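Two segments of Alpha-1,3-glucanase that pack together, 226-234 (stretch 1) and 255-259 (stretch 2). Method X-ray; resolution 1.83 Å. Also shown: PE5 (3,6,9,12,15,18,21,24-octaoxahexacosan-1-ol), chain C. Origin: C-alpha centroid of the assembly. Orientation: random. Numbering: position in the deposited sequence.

Stretch 1 (226-234) TFHLGNMWK
Stretch 2 255-259: TNIQF

Three backbone hydrogen bonds join the two stretches, and their pattern defines a parallel pairing. Phe 227 N donates to Asn 256 O at 2.8 Å (N-H...O angle 171°), Gln 258 N donates to Phe 227 O at 2.8 Å (173°), and Leu 229 N donates to Gln 258 O at 3.0 Å (167°). Phe 227 thus uses both its amide and its carbonyl, reaching the residues before and after Ile 257, as a parallel bridge requires. The register is Thr 226 with Asn 256, Phe 227 with Ile 257, His 228 with Gln 258 and Leu 229 with Phe 259, with CA-CA distances of 4.5, 5.1, 4.9 and 4.8 Å. Strands 226-229 and 255-259 run in the same direction at 25°, their axes approaching to 4.7 Å. Both are extended: phi -100° to -121° and psi 111° to 142° in 226-229, phi -77° to -114° and psi 108° to 131° in 255-259.

CA-H...O contacts supplement these bonds: Thr 226 CA to Asn 256 O, His 228 CA to Gln 258 O, and Phe 259 CA to Leu 229 O, each 3.3 Å with angles at H of 146-149°. The Asn 256 and Gln 258 carbonyls therefore each receive an amide and a CA-H.

Side chains alternate, and Thr 226, Asn 256, His 228 and Gln 258 share the polar face. Thr 226 (chi1 m) brings OG1 to 3.6 Å from Asn 256 CB. A water bridges this pair, 2.9 Å from Thr 226 OG1 and 3.0 Å from Asn 256 ND2, from which it accepts. Asn 256 (m, chi2 1°) also donates through ND2 to PE5 O7 at 3.1 Å, and weakly to PE5 O8 at 3.2 Å; Thr 226 OG1 makes a weak hydrogen bond with PE5 O52 at 3.4 Å. Small polar side chains suit this site, where water and the ether and terminal hydroxyl oxygens of the ligand meet the sheet. His 228 (m, chi2 88°) places CD2 3.9 Å from Gln 258 CG. Gln 258 (t, p, chi3 62°) leads its end away, and its NE2 donates to Phe 259 O at 2.9 Å.

Phe 227 (chi2 -90°), Ile 257, Leu 229 and Phe 259 occupy the other face, all chi1 m and buried, which suits side chains without polar groups to satisfy. Leu 229 (m, t) packs CD1 at 3.5 Å against Ile 257 CG2, branch against branch, and its CB lies 3.9 Å from Phe 259 CD1. Phe 259 (chi2 -85°) has its ring edge toward Asn 231 O, 3.4 Å from CD1, and Trp 233 N, 4.0 Å from CE1. The contact buries 520 Å².

Beyond Leu 229 the chain turns through Gly 230 (-84/11), Asn 231 (-160/-174; chi1 -144°, chi2 -71°) and Met 232 (-64/137), whose N donates to Asn 231 OD1 at 2.8 Å. Strand resumes at Trp 233 (-89/108; chi1 t, chi2 11°), whose CB points toward stretch 2; its CZ3 reaches Ile 257 CD1 (m, t) at 3.9 Å, and its CB lies 4.3 Å from Phe 259 CE1.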

ATOM      1  N   THR A 226     -22.641   8.802   1.484  1.00 13.27           N
ATOM      2  CA  THR A 226     -21.674   9.155   0.454  1.00 12.08           C
ATOM      3  C   THR A 226     -21.801  10.635   0.121  1.00 13.03           C
ATOM      4  O   THR A 226     -22.889  11.112  -0.219  1.00 11.20           O
ATOM      5  CB  THR A 226     -21.874   8.317  -0.808  1.00 14.52           C
ATOM      6  OG1 THR A 226     -21.649   6.936  -0.504  1.00 13.53           O
ATOM      7  CG2 THR A 226     -20.893   8.760  -1.901  1.00 12.07           C
ATOM      8  N   PHE A 227     -20.681  11.350   0.217  1.00  9.22           N
ATOM      9  CA  PHE A 227     -20.598  12.758  -0.130  1.00  9.99           C
ATOM     10  C   PHE A 227     -19.668  12.916  -1.322  1.00 13.72           C
ATOM     11  O   PHE A 227     -18.653  12.218  -1.420  1.00 12.24           O
ATOM     12  CB  PHE A 227     -20.111  13.562   1.065  1.00 10.70           C
ATOM     13  CG  PHE A 227     -21.033  13.468   2.232  1.00 12.55           C
ATOM     14  CD1 PHE A 227     -22.063  14.381   2.391  1.00 11.38           C
ATOM     15  CD2 PHE A 227     -20.912  12.419   3.139  1.00 11.60           C
ATOM     16  CE1 PHE A 227     -22.931  14.286   3.469  1.00 12.00           C
ATOM     17  CE2 PHE A 227     -21.781  12.307   4.202  1.00 13.10           C
ATOM     18  CZ  PHE A 227     -22.793  13.243   4.370  1.00 13.25           C
ATOM     19  N   HIS A 228     -20.022  13.825  -2.228  1.00  9.51           N
ATOM     20  CA  HIS A 228     -19.331  13.971  -3.502  1.00 14.41           C
ATOM     21  C   HIS A 228     -18.606  15.305  -3.536  1.00 13.87           C
ATOM     22  O   HIS A 228     -19.219  16.361  -3.323  1.00 13.91           O
ATOM     23  CB  HIS A 228     -20.314  13.851  -4.674  1.00 14.70           C
ATOM     24  CG  HIS A 228     -20.887  12.474  -4.832  1.00 13.83           C
ATOM     25  ND1 HIS A 228     -22.030  12.064  -4.179  1.00 13.91           N
ATOM     26  CD2 HIS A 228     -20.463  11.408  -5.551  1.00 16.30           C
ATOM     27  CE1 HIS A 228     -22.293  10.809  -4.502  1.00 15.62           C
ATOM     28  NE2 HIS A 228     -21.355  10.387  -5.331  1.00 15.46           N
ATOM     29  N   LEU A 229     -17.308  15.258  -3.807  1.00 12.31           N
ATOM     30  CA  LEU A 229     -16.469  16.451  -3.812  1.00 12.06           C
ATOM     31  C   LEU A 229     -15.850  16.605  -5.195  1.00 10.92           C
ATOM     32  O   LEU A 229     -15.003  15.797  -5.594  1.00 11.86           O
ATOM     33  CB  LEU A 229     -15.391  16.364  -2.730  1.00 11.88           C
ATOM     34  CG  LEU A 229     -15.862  16.092  -1.299  1.00 11.14           C
ATOM     35  CD1 LEU A 229     -14.676  16.207  -0.336  1.00 11.55           C
ATOM     36  CD2 LEU A 229     -16.953  17.060  -0.871  1.00 12.28           C
ATOM     37  N   GLY A 230     -16.272  17.638  -5.928  1.00 11.46           N
ATOM     38  CA  GLY A 230     -15.877  17.851  -7.306  1.00 12.27           C
ATOM     39  C   GLY A 230     -14.554  18.548  -7.516  1.00 12.94           C
ATOM     40  O   GLY A 230     -14.247  18.960  -8.639  1.00 10.21           O
ATOM     41  N   ASN A 231     -13.762  18.719  -6.467  1.00 12.63           N
ATOM     42  CA  ASN A 231     -12.390  19.178  -6.623  1.00 12.08           C
ATOM     43  C   ASN A 231     -11.617  18.817  -5.366  1.00 10.48           C
ATOM     44  O   ASN A 231     -12.137  18.140  -4.471  1.00 11.52           O
ATOM     45  CB  ASN A 231     -12.315  20.681  -6.900  1.00 16.85           C
ATOM     46  CG  ASN A 231     -11.197  21.015  -7.876  1.00 25.99           C
ATOM     47  OD1 ASN A 231      -9.992  20.931  -7.541  1.00 17.86           O
ATOM     48  ND2 ASN A 231     -11.585  21.380  -9.101  1.00 17.86           N
ATOM     49  N   MET A 232     -10.370  19.283  -5.299  1.00 10.21           N
ATOM     50  CA  MET A 232      -9.544  19.039  -4.123  1.00  9.88           C
ATOM     51  C   MET A 232     -10.166  19.724  -2.910  1.00 12.27           C
ATOM     52  O   MET A 232     -10.653  20.856  -2.999  1.00 10.42           O
ATOM     53  CB  MET A 232      -8.124  19.557  -4.362  1.00  9.39           C
ATOM     54  CG  MET A 232      -7.122  19.270  -3.217  1.00  9.98           C
ATOM     55  SD  MET A 232      -5.513  20.024  -3.481  1.00 13.21           S
ATOM     56  CE  MET A 232      -4.988  19.237  -5.020  1.00 12.19           C
ATOM     57  N   TRP A 233     -10.189  19.020  -1.781  1.00  9.72           N
ATOM     58  CA  TRP A 233     -10.664  19.603  -0.529  1.00  9.85           C
ATOM     59  C   TRP A 233      -9.468  20.251   0.164  1.00 11.62           C
ATOM     60  O   TRP A 233      -8.587  19.551   0.668  1.00 10.81           O
ATOM     61  CB  TRP A 233     -11.316  18.537   0.352  1.00  8.83           C
ATOM     62  CG  TRP A 233     -11.977  19.087   1.602  1.00 11.54           C
ATOM     63  CD1 TRP A 233     -12.220  20.403   1.897  1.00 11.40           C
ATOM     64  CD2 TRP A 233     -12.428  18.333   2.738  1.00 10.81           C
ATOM     65  NE1 TRP A 233     -12.815  20.512   3.137  1.00 11.41           N
ATOM     66  CE2 TRP A 233     -12.952  19.257   3.673  1.00  9.44           C
ATOM     67  CE3 TRP A 233     -12.457  16.968   3.045  1.00 12.80           C
ATOM     68  CZ2 TRP A 233     -13.498  18.856   4.890  1.00 11.18           C
ATOM     69  CZ3 TRP A 233     -12.992  16.571   4.256  1.00 12.75           C
ATOM     70  CH2 TRP A 233     -13.505  17.512   5.168  1.00 11.62           C
ATOM     71  N   LYS A 234      -9.435  21.585   0.185  1.00 10.75           N
ATOM     72  CA  LYS A 234      -8.331  22.331   0.779  1.00 10.18           C
ATOM     73  C   LYS A 234      -8.743  22.783   2.171  1.00 12.61           C
ATOM     74  O   LYS A 234      -9.674  23.581   2.322  1.00 11.42           O
ATOM     75  CB  LYS A 234      -7.938  23.524  -0.092  1.00 11.00           C
ATOM     76  CG  LYS A 234      -7.455  23.086  -1.463  1.00 13.82           C
ATOM     77  CD  LYS A 234      -7.167  24.257  -2.383  1.00 19.05           C
ATOM     78  CE  LYS A 234      -6.735  23.744  -3.758  1.00 21.47           C
ATOM     79  NZ  LYS A 234      -6.056  24.802  -4.569  1.00 29.98           N
ATOM     80  N   THR A 255     -19.150   6.277   6.175  1.00  9.30           N
ATOM     81  CA  THR A 255     -18.940   7.596   5.592  1.00  9.01           C
ATOM     82  C   THR A 255     -17.975   7.474   4.419  1.00  9.91           C
ATOM     83  O   THR A 255     -16.809   7.114   4.618  1.00  9.90           O
ATOM     84  CB  THR A 255     -18.384   8.570   6.633  1.00  9.50           C
ATOM     85  OG1 THR A 255     -19.354   8.774   7.672  1.00 10.06           O
ATOM     86  CG2 THR A 255     -18.052   9.906   5.983  1.00  9.48           C
ATOM     87  N   ASN A 256     -18.459   7.786   3.205  1.00  9.07           N
ATOM     88  CA  ASN A 256     -17.672   7.726   1.972  1.00 10.04           C
ATOM     89  C   ASN A 256     -17.495   9.132   1.416  1.00  9.09           C
ATOM     90  O   ASN A 256     -18.483   9.829   1.153  1.00 11.04           O
ATOM     91  CB  ASN A 256     -18.347   6.858   0.904  1.00 10.26           C
ATOM     92  CG  ASN A 256     -18.362   5.378   1.254  1.00 12.14           C
ATOM     93  OD1 ASN A 256     -17.887   4.975   2.305  1.00 11.23           O
ATOM     94  ND2 ASN A 256     -18.927   4.564   0.363  1.00 15.62           N
ATOM     95  N   ILE A 257     -16.248   9.539   1.210  1.00  9.79           N
ATOM     96  CA  ILE A 257     -15.946  10.753   0.464  1.00  8.37           C
ATOM     97  C   ILE A 257     -15.534  10.329  -0.939  1.00 12.04           C
ATOM     98  O   ILE A 257     -14.518   9.641  -1.120  1.00 11.09           O
ATOM     99  CB  ILE A 257     -14.848  11.593   1.135  1.00  9.24           C
ATOM    100  CG1 ILE A 257     -15.325  12.150   2.484  1.00 11.19           C
ATOM    101  CG2 ILE A 257     -14.455  12.752   0.218  1.00 10.84           C
ATOM    102  CD1 ILE A 257     -14.248  12.982   3.213  1.00 13.05           C
ATOM    103  N   GLN A 258     -16.318  10.730  -1.930  1.00  9.57           N
ATOM    104  CA  GLN A 258     -16.081  10.347  -3.317  1.00 10.10           C
ATOM    105  C   GLN A 258     -15.649  11.582  -4.093  1.00  9.50           C
ATOM    106  O   GLN A 258     -16.462  12.480  -4.334  1.00 10.46           O
ATOM    107  CB  GLN A 258     -17.333   9.740  -3.946  1.00 11.90           C
ATOM    108  CG  GLN A 258     -17.131   9.414  -5.425  1.00 11.55           C
ATOM    109  CD  GLN A 258     -16.133   8.296  -5.622  1.00 11.13           C
ATOM    110  OE1 GLN A 258     -16.354   7.174  -5.159  1.00 11.32           O
ATOM    111  NE2 GLN A 258     -15.015   8.597  -6.294  1.00 10.61           N
ATOM    112  N   PHE A 259     -14.373  11.648  -4.466  1.00  9.85           N
ATOM    113  CA  PHE A 259     -13.934  12.706  -5.362  1.00  9.48           C
ATOM    114  C   PHE A 259     -14.366  12.360  -6.779  1.00 12.47           C
ATOM    115  O   PHE A 259     -14.168  11.235  -7.237  1.00 10.74           O
ATOM    116  CB  PHE A 259     -12.421  12.899  -5.270  1.00  8.52           C
ATOM    117  CG  PHE A 259     -11.983  13.485  -3.954  1.00 11.69           C
ATOM    118  CD1 PHE A 259     -11.995  14.861  -3.760  1.00  9.21           C
ATOM    119  CD2 PHE A 259     -11.598  12.659  -2.898  1.00  9.18           C
ATOM    120  CE1 PHE A 259     -11.614  15.402  -2.554  1.00  8.62           C
ATOM    121  CE2 PHE A 259     -11.210  13.202  -1.676  1.00  9.84           C
ATOM    122  CZ  PHE A 259     -11.209  14.567  -1.508  1.00 10.25           C
TER
HETATM  123  C48 PE5 C 601     -16.975   8.549  -9.620  1.00 21.35           C
HETATM  124  C50 PE5 C 601     -15.791   7.650  -9.992  1.00 21.41           C
HETATM  125  O1  PE5 C 601     -16.130   6.832 -11.081  1.00 28.07           O
HETATM  126  C1  PE5 C 601     -15.093   6.016 -11.553  1.00 25.78           C
HETATM  127  C2  PE5 C 601     -15.613   5.027 -12.599  1.00 22.90           C
HETATM  128  O2  PE5 C 601     -16.521   4.143 -12.005  1.00 21.48           O
HETATM  129  C3  PE5 C 601     -17.188   3.276 -12.877  1.00 23.37           C
HETATM  130  C4  PE5 C 601     -18.191   2.422 -12.090  1.00 22.27           C
HETATM  131  O3  PE5 C 601     -17.529   1.728 -11.067  1.00 27.46           O
HETATM  132  C5  PE5 C 601     -18.304   0.835 -10.313  1.00 20.78           C
HETATM  133  C6  PE5 C 601     -18.062   1.044  -8.811  1.00 31.37           C
HETATM  134  O4  PE5 C 601     -16.985   0.277  -8.336  1.00 30.13           O
HETATM  135  C7  PE5 C 601     -16.143   0.908  -7.406  1.00 27.79           C
HETATM  136  C8  PE5 C 601     -16.958   1.478  -6.242  1.00 30.45           C
HETATM  137  O5  PE5 C 601     -16.178   2.388  -5.533  1.00 33.05           O
HETATM  138  C9  PE5 C 601     -16.882   3.175  -4.611  1.00 30.07           C
HETATM  139  C10 PE5 C 601     -16.578   2.669  -3.207  1.00 27.79           C
HETATM  140  O6  PE5 C 601     -17.776   2.389  -2.548  1.00 27.56           O
HETATM  141  C11 PE5 C 601     -17.658   1.509  -1.469  1.00 27.21           C
HETATM  142  C12 PE5 C 601     -19.036   1.048  -1.015  1.00 25.99           C
HETATM  143  O7  PE5 C 601     -19.194   1.482   0.299  1.00 24.43           O
HETATM  144  C13 PE5 C 601     -19.834   0.577   1.151  1.00 21.91           C
HETATM  145  C14 PE5 C 601     -20.486   1.366   2.284  1.00 23.80           C
HETATM  146  O8  PE5 C 601     -20.957   2.575   1.759  1.00 25.64           O
HETATM  147  C15 PE5 C 601     -21.530   3.463   2.682  1.00 24.84           C
HETATM  148  C16 PE5 C 601     -23.010   3.677   2.333  1.00 22.55           C
HETATM  149  O52 PE5 C 601     -23.213   4.945   1.775  1.00 32.17           O
HETATM  150  O   HOH W   1     -19.957   5.382  -2.297  1.00 25.01           O